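Long-range contacts in aspartokinase 1, chloroplastic (Arabidopsis thaliana, PDB 2CDQ), which catalyses the ATP-dependent phosphorylation of L-aspartate to 4-phospho-L-aspartate, the first step in making lysine, threonine, methionine and isoleucine: residues I27-S36 against L244-D254; V114-L125 against Y142-R153. All blocks are in the same frame, centred on the assembly; numbering follows the deposited sequence.

Interaction 1: residues I27-S36 against L244-D254; sequences ITCVMKFGGS and LGLKEIQVWKD
Q250 N donates to V30 O at 3.0 Å, and Q250 O accepts from K32 N, so the one residue is bound at both its N and its O by strand 29-33. W252 N then bonds to K32 O, so K32 straddles Q250 and W252. With the two strand directions only 22° apart, this is a parallel pairing. Where strand 29-33 gives way to G34, a water accepts from G34 N and donates to W252 O.

On one face the F33 and W252 rings form an offset stack: F33 and the five-membered ring of W252 have centroids 4.3 Å apart and planes at 11°, with F33 CE1 3.4 Å from W252 CG. M31 bends at chi3 (97°), which carries CE to the indole beside NE1 and CZ2. Its SD makes a Met-aromatic contact, standing obliquely to the five-membered ring of W252, 5.3 Å from the centroid. In the same row Q250 NE2 donates to E248 OE2 at 2.7 Å, nearly in its own amide plane. The other face is largely aliphatic: V30 CG1 meets I249 CG1 at 3.8 Å, and A237 of the helix 232-244 also touches V30. K32 is the exception on this face, its NZ in a salt bridge with D234. The pairing belongs to the central, largely parallel sheet of the amino acid kinase fold, whose strand 29-33 leads into a glycine-containing turn, with K32 and G35 probably binding ATP, as in related kinases.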
loop_
_atom_site.group_PDB
_atom_site.type_symbol
_atom_site.label_atom_id
_atom_site.label_comp_id
_atom_site.label_asym_id
_atom_site.label_seq_id
_atom_site.Cartn_x
_atom_site.Cartn_y
_atom_site.Cartn_z
ATOM N N ILE A 27 -16.935 -42.906 6.718
ATOM C CA ILE A 27 -17.344 -41.587 6.224
ATOM C C ILE A 27 -16.540 -41.274 4.957
ATOM O O ILE A 27 -15.319 -41.445 4.947
ATOM C CB ILE A 27 -17.092 -40.478 7.290
ATOM C CG1 ILE A 27 -17.832 -40.774 8.604
ATOM C CG2 ILE A 27 -17.453 -39.101 6.744
ATOM C CD1 ILE A 27 -19.331 -40.510 8.582
ATOM N N THR A 28 -17.214 -40.830 3.895
ATOM C CA THR A 28 -16.541 -40.598 2.602
ATOM C C THR A 28 -16.256 -39.132 2.275
ATOM O O THR A 28 -15.284 -38.831 1.576
ATOM C CB THR A 28 -17.305 -41.236 1.411
ATOM O OG1 THR A 28 -18.706 -40.947 1.520
ATOM C CG2 THR A 28 -17.093 -42.745 1.382
ATOM N N CYS A 29 -17.103 -38.234 2.778
ATOM C CA CYS A 29 -16.984 -36.797 2.510
ATOM C C CYS A 29 -17.851 -35.957 3.446
ATOM O O CYS A 29 -18.747 -36.472 4.121
ATOM C CB CYS A 29 -17.369 -36.488 1.062
ATOM S SG CYS A 29 -19.058 -36.975 0.680
ATOM N N VAL A 30 -17.571 -34.657 3.465
ATOM C CA VAL A 30 -18.366 -33.683 4.210
ATOM C C VAL A 30 -19.070 -32.720 3.246
ATOM O O VAL A 30 -18.458 -32.201 2.310
ATOM C CB VAL A 30 -17.514 -32.924 5.269
ATOM C CG1 VAL A 30 -16.149 -32.544 4.712
ATOM C CG2 VAL A 30 -18.246 -31.702 5.782
ATOM N N MET A 31 -20.367 -32.515 3.468
ATOM C CA MET A 31 -21.161 -31.598 2.653
ATOM C C MET A 31 -21.639 -30.433 3.504
ATOM O O MET A 31 -22.259 -30.626 4.554
ATOM C CB MET A 31 -22.344 -32.324 2.015
ATOM C CG MET A 31 -21.929 -33.510 1.160
ATOM S SD MET A 31 -23.310 -34.562 0.704
ATOM C CE MET A 31 -23.677 -33.949 -0.927
ATOM N N LYS A 32 -21.320 -29.225 3.052
ATOM C CA LYS A 32 -21.675 -28.015 3.773
ATOM C C LYS A 32 -22.791 -27.299 3.038
ATOM O O LYS A 32 -22.743 -27.144 1.814
ATOM C CB LYS A 32 -20.460 -27.098 3.916
ATOM C CG LYS A 32 -20.739 -25.782 4.622
ATOM C CD LYS A 32 -21.160 -24.697 3.647
ATOM C CE LYS A 32 -21.549 -23.434 4.377
ATOM N NZ LYS A 32 -21.298 -22.253 3.515
ATOM N N PHE A 33 -23.786 -26.855 3.803
ATOM C CA PHE A 33 -24.930 -26.129 3.260
ATOM C C PHE A 33 -25.143 -24.799 3.977
ATOM O O PHE A 33 -25.148 -24.734 5.212
ATOM C CB PHE A 33 -26.190 -26.998 3.329
ATOM C CG PHE A 33 -26.137 -28.204 2.437
ATOM C CD1 PHE A 33 -26.571 -28.126 1.116
ATOM C CD2 PHE A 33 -25.639 -29.410 2.910
ATOM C CE1 PHE A 33 -26.516 -29.235 0.276
ATOM C CE2 PHE A 33 -25.574 -30.530 2.079
ATOM C CZ PHE A 33 -26.014 -30.441 0.757
ATOM N N GLY A 34 -25.311 -23.744 3.185
ATOM C CA GLY A 34 -25.527 -22.398 3.700
ATOM C C GLY A 34 -26.956 -22.140 4.137
ATOM O O GLY A 34 -27.806 -23.029 4.081
ATOM N N GLY A 35 -27.216 -20.910 4.568
ATOM C CA GLY A 35 -28.517 -20.521 5.097
ATOM C C GLY A 35 -29.669 -20.701 4.132
ATOM O O GLY A 35 -30.695 -21.294 4.487
ATOM N N SER A 36 -29.499 -20.202 2.908
ATOM C CA SER A 36 -30.562 -20.235 1.902
ATOM C C SER A 36 -30.931 -21.664 1.492
ATOM O O SER A 36 -32.083 -21.933 1.158
ATOM C CB SER A 36 -30.193 -19.390 0.684
ATOM O OG SER A 36 -29.478 -20.150 -0.262
ATOM N N LEU A 244 -10.801 -36.106 9.605
ATOM C CA LEU A 244 -11.216 -37.443 9.178
ATOM C C LEU A 244 -10.507 -37.913 7.900
ATOM O O LEU A 244 -10.800 -38.997 7.389
ATOM C CB LEU A 244 -12.743 -37.499 9.008
ATOM C CG LEU A 244 -13.618 -37.697 10.253
ATOM C CD1 LEU A 244 -13.619 -36.469 11.162
ATOM C CD2 LEU A 244 -15.045 -38.063 9.853
ATOM N N GLY A 245 -9.583 -37.093 7.396
ATOM C CA GLY A 245 -8.797 -37.414 6.201
ATOM C C GLY A 245 -9.613 -37.850 4.994
ATOM O O GLY A 245 -9.253 -38.810 4.307
ATOM N N LEU A 246 -10.708 -37.139 4.732
ATOM C CA LEU A 246 -11.639 -37.510 3.666
ATOM C C LEU A 246 -11.095 -37.186 2.268
ATOM O O LEU A 246 -10.090 -36.480 2.135
ATOM C CB LEU A 246 -12.995 -36.846 3.902
ATOM C CG LEU A 246 -13.590 -37.040 5.302
ATOM C CD1 LEU A 246 -14.794 -36.145 5.518
ATOM C CD2 LEU A 246 -13.965 -38.490 5.542
ATOM N N LYS A 247 -11.755 -37.717 1.237
ATOM C CA LYS A 247 -11.320 -37.529 -0.154
ATOM C C LYS A 247 -11.488 -36.084 -0.625
ATOM O O LYS A 247 -10.595 -35.540 -1.276
ATOM C CB LYS A 247 -12.079 -38.456 -1.111
ATOM C CG LYS A 247 -12.234 -39.914 -0.669
ATOM C CD LYS A 247 -13.136 -40.680 -1.652
ATOM C CE LYS A 247 -14.504 -39.994 -1.834
ATOM N NZ LYS A 247 -15.167 -40.342 -3.125
ATOM N N GLU A 248 -12.639 -35.483 -0.311
ATOM C CA GLU A 248 -12.911 -34.072 -0.638
ATOM C C GLU A 248 -13.888 -33.385 0.323
ATOM O O GLU A 248 -14.670 -34.041 1.015
ATOM C CB GLU A 248 -13.384 -33.906 -2.096
ATOM C CG GLU A 248 -14.800 -34.387 -2.391
ATOM C CD GLU A 248 -15.287 -33.995 -3.784
ATOM O OE1 GLU A 248 -14.461 -33.666 -4.661
ATOM O OE2 GLU A 248 -16.514 -34.022 -4.003
ATOM N N ILE A 249 -13.818 -32.055 0.354
ATOM C CA ILE A 249 -14.776 -31.225 1.084
ATOM C C ILE A 249 -15.650 -30.501 0.065
ATOM O O ILE A 249 -15.138 -29.840 -0.836
ATOM C CB ILE A 249 -14.066 -30.212 2.018
ATOM C CG1 ILE A 249 -13.187 -30.952 3.032
ATOM C CG2 ILE A 249 -15.082 -29.332 2.748
ATOM C CD1 ILE A 249 -11.892 -30.240 3.367
ATOM N N GLN A 250 -16.964 -30.653 0.204
ATOM C CA GLN A 250 -17.924 -30.084 -0.738
ATOM C C GLN A 250 -18.643 -28.891 -0.137
ATOM O O GLN A 250 -19.142 -28.963 0.981
ATOM C CB GLN A 250 -18.958 -31.134 -1.144
ATOM C CG GLN A 250 -18.436 -32.225 -2.070
ATOM C CD GLN A 250 -19.513 -33.221 -2.485
ATOM O OE1 GLN A 250 -20.703 -33.046 -2.182
ATOM N NE2 GLN A 250 -19.098 -34.276 -3.186
ATOM N N VAL A 251 -18.692 -27.795 -0.883
ATOM C CA VAL A 251 -19.443 -26.608 -0.472
ATOM C C VAL A 251 -20.575 -26.390 -1.473
ATOM O O VAL A 251 -20.336 -26.256 -2.674
ATOM C CB VAL A 251 -18.522 -25.361 -0.362
ATOM C CG1 VAL A 251 -19.322 -24.069 -0.326
ATOM C CG2 VAL A 251 -17.634 -25.464 0.869
ATOM N N TRP A 252 -21.806 -26.372 -0.974
ATOM C CA TRP A 252 -22.978 -26.278 -1.843
ATOM C C TRP A 252 -23.514 -24.852 -2.056
ATOM O O TRP A 252 -23.582 -24.046 -1.123
ATOM C CB TRP A 252 -24.074 -27.227 -1.357
ATOM C CG TRP A 252 -23.714 -28.675 -1.578
ATOM C CD1 TRP A 252 -22.980 -29.477 -0.748
ATOM C CD2 TRP A 252 -24.059 -29.482 -2.710
ATOM N NE1 TRP A 252 -22.848 -30.731 -1.295
ATOM C CE2 TRP A 252 -23.500 -30.760 -2.498
ATOM C CE3 TRP A 252 -24.785 -29.249 -3.883
ATOM C CZ2 TRP A 252 -23.647 -31.800 -3.417
ATOM C CZ3 TRP A 252 -24.929 -30.286 -4.795
ATOM C CH2 TRP A 252 -24.363 -31.544 -4.557
ATOM N N LYS A 253 -23.868 -24.565 -3.308
ATOM C CA LYS A 253 -24.430 -23.280 -3.727
ATOM C C LYS A 253 -25.596 -23.492 -4.702
ATOM O O LYS A 253 -25.909 -24.629 -5.058
ATOM C CB LYS A 253 -23.350 -22.411 -4.384
ATOM C CG LYS A 253 -22.353 -21.776 -3.418
ATOM C CD LYS A 253 -21.701 -20.542 -4.026
ATOM C CE LYS A 253 -22.611 -19.319 -3.919
ATOM N NZ LYS A 253 -22.090 -18.157 -4.698
ATOM N N ASP A 254 -26.226 -22.398 -5.136
ATOM C CA ASP A 254 -27.361 -22.466 -6.065
ATOM C C ASP A 254 -26.995 -22.237 -7.539
ATOM O O ASP A 254 -27.871 -22.231 -8.411
ATOM C CB ASP A 254 -28.454 -21.488 -5.636
ATOM C CG ASP A 254 -29.151 -21.922 -4.361
ATOM O OD1 ASP A 254 -29.281 -23.144 -4.129
ATOM O OD2 ASP A 254 -29.577 -21.036 -3.589
HETATM O O HOH W 1 -25.441 -23.945 0.586
#

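Interaction 2: residues V114-L125 against Y142-R153; sequences VILTYLEELEQL and YLVSFGECLSTR. With LYS (lysine), chain D.
The tight part of this contact is the interlock of Y118 and F146, each a knob in a hole of the other helix: Y118 sits among F146, C149, L150 and R153, and F146 among Y118, E121, L122 and L125. F146 CD1 meets the edge of the Y118 ring near its plane, 4.1 Å from CD2, while L122 CA lies over one face of F146. Apolar branches extend this seam, with L150 CD2 3.8 Å from Y118 CB and L122 CD1 3.9 Å from L143 CD2. On the buried side, the helix 92-108 packs on I115, L119 and L150.

The solvent side is more polar and less closely knit. There Y142 OH donates to E121 OE1 at 2.7 Å, nearly along the C-O axis, with carboxylate and ring planes only 11° apart. L125 CD1 approaches the edge of the same tyrosine ring, 3.6 Å from CD2. At the other end, Y118 CZ lies 3.6 Å above the centre of the R153 guanidinium, the two planes inclined by 40°. The guanidinium is held by NH1 bonding to C149 O at 3.0 Å and by a salt bridge from NH2 to D170. V114, on the exposed margin, adds one aliphatic touch to R153 CD.

With axes 10.4 Å apart and directions at 171°, this is an antiparallel helical hairpin of the amino acid kinase domain; its second helix bears the substrate-binding E148 on another side.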
loop_
_atom_site.group_PDB
_atom_site.type_symbol
_atom_site.label_atom_id
_atom_site.label_comp_id
_atom_site.label_asym_id
_atom_site.label_seq_id
_atom_site.Cartn_x
_atom_site.Cartn_y
_atom_site.Cartn_z
ATOM N N VAL A 114 -38.435 -30.412 21.263
ATOM C CA VAL A 114 -37.045 -29.966 21.362
ATOM C C VAL A 114 -36.915 -28.510 20.922
ATOM O O VAL A 114 -36.336 -27.690 21.639
ATOM C CB VAL A 114 -36.078 -30.868 20.556
ATOM C CG1 VAL A 114 -34.631 -30.594 20.954
ATOM C CG2 VAL A 114 -36.415 -32.344 20.759
ATOM N N ILE A 115 -37.487 -28.195 19.762
ATOM C CA ILE A 115 -37.461 -26.835 19.224
ATOM C C ILE A 115 -38.104 -25.820 20.174
ATOM O O ILE A 115 -37.548 -24.740 20.395
ATOM C CB ILE A 115 -38.080 -26.776 17.795
ATOM C CG1 ILE A 115 -37.006 -27.033 16.735
ATOM C CG2 ILE A 115 -38.707 -25.422 17.507
ATOM C CD1 ILE A 115 -36.408 -28.432 16.752
ATOM N N LEU A 116 -39.250 -26.183 20.752
ATOM C CA LEU A 116 -39.986 -25.290 21.652
ATOM C C LEU A 116 -39.180 -24.907 22.890
ATOM O O LEU A 116 -39.262 -23.770 23.358
ATOM C CB LEU A 116 -41.335 -25.898 22.059
ATOM C CG LEU A 116 -42.473 -25.893 21.026
ATOM C CD1 LEU A 116 -43.620 -26.782 21.498
ATOM C CD2 LEU A 116 -42.979 -24.480 20.713
ATOM N N THR A 117 -38.398 -25.853 23.405
ATOM C CA THR A 117 -37.535 -25.598 24.554
ATOM C C THR A 117 -36.468 -24.564 24.199
ATOM O O THR A 117 -36.195 -23.645 24.979
ATOM C CB THR A 117 -36.879 -26.903 25.070
ATOM O OG1 THR A 117 -37.900 -27.798 25.532
ATOM C CG2 THR A 117 -35.906 -26.619 26.215
ATOM N N TYR A 118 -35.883 -24.713 23.013
ATOM C CA TYR A 118 -34.824 -23.817 22.566
ATOM C C TYR A 118 -35.317 -22.395 22.315
ATOM O O TYR A 118 -34.582 -21.432 22.551
ATOM C CB TYR A 118 -34.126 -24.385 21.329
ATOM C CG TYR A 118 -32.962 -25.293 21.662
ATOM C CD1 TYR A 118 -33.159 -26.649 21.935
ATOM C CD2 TYR A 118 -31.664 -24.793 21.714
ATOM C CE1 TYR A 118 -32.090 -27.481 22.247
ATOM C CE2 TYR A 118 -30.592 -25.614 22.027
ATOM C CZ TYR A 118 -30.811 -26.955 22.292
ATOM O OH TYR A 118 -29.743 -27.759 22.599
ATOM N N LEU A 119 -36.560 -22.268 21.854
ATOM C CA LEU A 119 -37.167 -20.962 21.615
ATOM C C LEU A 119 -37.509 -20.264 22.930
ATOM O O LEU A 119 -37.333 -19.046 23.055
ATOM C CB LEU A 119 -38.400 -21.081 20.717
ATOM C CG LEU A 119 -38.198 -21.600 19.286
ATOM C CD1 LEU A 119 -39.528 -21.713 18.570
ATOM C CD2 LEU A 119 -37.251 -20.717 18.482
ATOM N N GLU A 120 -37.987 -21.042 23.903
ATOM C CA GLU A 120 -38.199 -20.556 25.269
ATOM C C GLU A 120 -36.929 -19.897 25.792
ATOM O O GLU A 120 -36.948 -18.740 26.216
ATOM C CB GLU A 120 -38.594 -21.706 26.200
ATOM C CG GLU A 120 -40.027 -22.209 26.047
ATOM C CD GLU A 120 -41.061 -21.300 26.706
ATOM O OE1 GLU A 120 -42.280 -21.607 26.578
ATOM O OE2 GLU A 120 -40.661 -20.292 27.353
ATOM N N GLU A 121 -35.832 -20.651 25.743
ATOM C CA GLU A 121 -34.507 -20.173 26.122
ATOM C C GLU A 121 -34.128 -18.862 25.435
ATOM O O GLU A 121 -33.720 -17.910 26.102
ATOM C CB GLU A 121 -33.456 -21.234 25.805
ATOM C CG GLU A 121 -33.007 -22.070 26.989
ATOM C CD GLU A 121 -31.621 -22.668 26.769
ATOM O OE1 GLU A 121 -30.677 -21.897 26.457
ATOM O OE2 GLU A 121 -31.473 -23.906 26.908
ATOM N N LEU A 122 -34.263 -18.823 24.107
ATOM C CA LEU A 122 -33.933 -17.635 23.314
ATOM C C LEU A 122 -34.646 -16.390 23.833
ATOM O O LEU A 122 -34.017 -15.352 24.046
ATOM C CB LEU A 122 -34.248 -17.865 21.829
ATOM C CG LEU A 122 -34.130 -16.679 20.861
ATOM C CD1 LEU A 122 -32.734 -16.072 20.872
ATOM C CD2 LEU A 122 -34.507 -17.107 19.456
ATOM N N GLU A 123 -35.955 -16.508 24.042
ATOM C CA GLU A 123 -36.755 -15.422 24.605
ATOM C C GLU A 123 -36.279 -15.049 26.018
ATOM O O GLU A 123 -36.232 -13.867 26.373
ATOM C CB GLU A 123 -38.240 -15.802 24.611
ATOM C CG GLU A 123 -39.182 -14.653 24.954
ATOM C CD GLU A 123 -40.621 -14.919 24.547
ATOM O OE1 GLU A 123 -40.868 -15.855 23.755
ATOM O OE2 GLU A 123 -41.508 -14.175 25.013
ATOM N N GLN A 124 -35.922 -16.058 26.809
ATOM C CA GLN A 124 -35.391 -15.828 28.145
ATOM C C GLN A 124 -34.065 -15.068 28.106
ATOM O O GLN A 124 -33.853 -14.146 28.905
ATOM C CB GLN A 124 -35.240 -17.145 28.914
ATOM C CG GLN A 124 -36.561 -17.786 29.330
ATOM C CD GLN A 124 -37.403 -16.880 30.215
ATOM O OE1 GLN A 124 -38.436 -16.360 29.788
ATOM N NE2 GLN A 124 -36.957 -16.678 31.450
ATOM N N LEU A 125 -33.187 -15.443 27.173
ATOM C CA LEU A 125 -31.884 -14.789 27.035
ATOM C C LEU A 125 -32.034 -13.326 26.649
ATOM O O LEU A 125 -31.334 -12.464 27.179
ATOM C CB LEU A 125 -31.006 -15.511 26.012
ATOM C CG LEU A 125 -29.602 -14.923 25.818
ATOM C CD1 LEU A 125 -28.652 -15.359 26.921
ATOM C CD2 LEU A 125 -29.049 -15.317 24.472
ATOM N N TYR A 142 -23.221 -16.719 22.295
ATOM C CA TYR A 142 -24.249 -17.622 22.800
ATOM C C TYR A 142 -25.553 -17.412 22.033
ATOM O O TYR A 142 -26.168 -18.372 21.571
ATOM C CB TYR A 142 -24.450 -17.432 24.312
ATOM C CG TYR A 142 -25.418 -18.418 24.937
ATOM C CD1 TYR A 142 -25.079 -19.766 25.082
ATOM C CD2 TYR A 142 -26.669 -18.001 25.387
ATOM C CE1 TYR A 142 -25.969 -20.677 25.651
ATOM C CE2 TYR A 142 -27.565 -18.897 25.958
ATOM C CZ TYR A 142 -27.211 -20.234 26.086
ATOM O OH TYR A 142 -28.101 -21.125 26.651
ATOM N N LEU A 143 -25.938 -16.145 21.882
ATOM C CA LEU A 143 -27.139 -15.745 21.156
ATOM C C LEU A 143 -27.188 -16.384 19.763
ATOM O O LEU A 143 -28.133 -17.120 19.451
ATOM C CB LEU A 143 -27.196 -14.218 21.050
ATOM C CG LEU A 143 -28.516 -13.437 21.009
ATOM C CD1 LEU A 143 -28.238 -12.005 20.595
ATOM C CD2 LEU A 143 -29.547 -14.032 20.073
ATOM N N VAL A 144 -26.169 -16.136 18.939
ATOM C CA VAL A 144 -26.177 -16.668 17.573
ATOM C C VAL A 144 -26.098 -18.203 17.507
ATOM O O VAL A 144 -26.487 -18.790 16.495
ATOM C CB VAL A 144 -25.118 -16.008 16.619
ATOM C CG1 VAL A 144 -24.924 -14.536 16.932
ATOM C CG2 VAL A 144 -23.801 -16.736 16.655
ATOM N N SER A 145 -25.620 -18.845 18.579
ATOM C CA SER A 145 -25.484 -20.308 18.604
ATOM C C SER A 145 -26.836 -21.008 18.458
ATOM O O SER A 145 -26.912 -22.126 17.947
ATOM C CB SER A 145 -24.747 -20.791 19.864
ATOM O OG SER A 145 -25.596 -20.875 21.004
ATOM N N PHE A 146 -27.896 -20.332 18.890
ATOM C CA PHE A 146 -29.259 -20.837 18.745
ATOM C C PHE A 146 -29.614 -21.128 17.298
ATOM O O PHE A 146 -30.351 -22.066 17.014
ATOM C CB PHE A 146 -30.253 -19.840 19.324
ATOM C CG PHE A 146 -30.364 -19.904 20.812
ATOM C CD1 PHE A 146 -31.336 -20.692 21.412
ATOM C CD2 PHE A 146 -29.495 -19.183 21.618
ATOM C CE1 PHE A 146 -31.445 -20.752 22.784
ATOM C CE2 PHE A 146 -29.595 -19.245 22.994
ATOM C CZ PHE A 146 -30.571 -20.030 23.579
ATOM N N GLY A 147 -29.082 -20.319 16.391
ATOM C CA GLY A 147 -29.342 -20.483 14.974
ATOM C C GLY A 147 -29.061 -21.882 14.484
ATOM O O GLY A 147 -29.974 -22.587 14.070
ATOM N N GLU A 148 -27.795 -22.283 14.545
ATOM C CA GLU A 148 -27.365 -23.599 14.071
ATOM C C GLU A 148 -27.862 -24.720 14.974
ATOM O O GLU A 148 -28.060 -25.845 14.517
ATOM C CB GLU A 148 -25.840 -23.671 13.948
ATOM C CG GLU A 148 -25.239 -22.760 12.880
ATOM C CD GLU A 148 -25.212 -21.289 13.284
ATOM O OE1 GLU A 148 -24.940 -20.443 12.408
ATOM O OE2 GLU A 148 -25.460 -20.971 14.467
ATOM N N CYS A 149 -28.066 -24.411 16.252
ATOM C CA CYS A 149 -28.610 -25.392 17.184
ATOM C C CYS A 149 -30.032 -25.786 16.812
ATOM O O CYS A 149 -30.395 -26.961 16.894
ATOM C CB CYS A 149 -28.550 -24.876 18.615
ATOM S SG CYS A 149 -26.877 -24.871 19.260
ATOM N N LEU A 150 -30.828 -24.800 16.399
ATOM C CA LEU A 150 -32.165 -25.053 15.896
ATOM C C LEU A 150 -32.074 -25.767 14.555
ATOM O O LEU A 150 -32.624 -26.857 14.375
ATOM C CB LEU A 150 -32.925 -23.746 15.745
ATOM C CG LEU A 150 -33.420 -23.089 17.024
ATOM C CD1 LEU A 150 -33.742 -21.636 16.745
ATOM C CD2 LEU A 150 -34.636 -23.805 17.573
ATOM N N SER A 151 -31.349 -25.146 13.631
ATOM C CA SER A 151 -31.198 -25.625 12.266
ATOM C C SER A 151 -30.891 -27.119 12.182
ATOM O O SER A 151 -31.653 -27.880 11.585
ATOM C CB SER A 151 -30.103 -24.825 11.576
ATOM O OG SER A 151 -29.897 -25.295 10.261
ATOM N N THR A 152 -29.777 -27.531 12.785
ATOM C CA THR A 152 -29.356 -28.932 12.764
ATOM C C THR A 152 -30.393 -29.894 13.350
ATOM O O THR A 152 -30.640 -30.954 12.773
ATOM C CB THR A 152 -27.999 -29.146 13.473
ATOM O OG1 THR A 152 -27.969 -28.416 14.709
ATOM C CG2 THR A 152 -26.866 -28.684 12.583
ATOM N N ARG A 153 -30.996 -29.513 14.480
ATOM C CA ARG A 153 -31.978 -30.358 15.180
ATOM C C ARG A 153 -33.251 -30.624 14.371
ATOM O O ARG A 153 -33.779 -31.738 14.383
ATOM C CB ARG A 153 -32.323 -29.780 16.553
ATOM C CG ARG A 153 -31.330 -30.163 17.628
ATOM C CD ARG A 153 -31.607 -29.457 18.949
ATOM N NE ARG A 153 -30.616 -29.817 19.959
ATOM C CZ ARG A 153 -29.383 -29.318 20.022
ATOM N NH1 ARG A 153 -28.961 -28.422 19.140
ATOM N NH2 ARG A 153 -28.560 -29.716 20.979
HETATM N N LYS D . -24.932 -19.615 10.058
HETATM C CA LYS D . -24.889 -18.319 9.320
HETATM C C LYS D . -25.517 -18.434 7.918
HETATM O O LYS D . -26.678 -18.831 7.792
HETATM C CB LYS D . -23.452 -17.783 9.266
HETATM C CG LYS D . -22.396 -18.827 8.903
HETATM C CD LYS D . -21.056 -18.180 8.603
HETATM C CE LYS D . -21.078 -17.420 7.283
HETATM N NZ LYS D . -19.767 -16.774 7.009
HETATM O OXT LYS D . -24.917 -18.146 6.877
#

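Both contacts lie in the amino acid kinase domain, their centres 24 Å apart and their nearest atoms about 7 Å apart, without touching. Interaction 2 falls within the chain between the strands of interaction 1. They converge on one lysine bound in the catalytic domain: G35 of the segment 27-36 touches it, and, from the segment 142-153, E148 OE1 accepts from the ligand's N at 2.5 Å. The K32 side chain lies about 6 Å from this ligand and about 9 Å from the side chain of E148. Thus the parallel strands supply the probable ATP side of the site, and the helix pair a substrate-binding carboxylate.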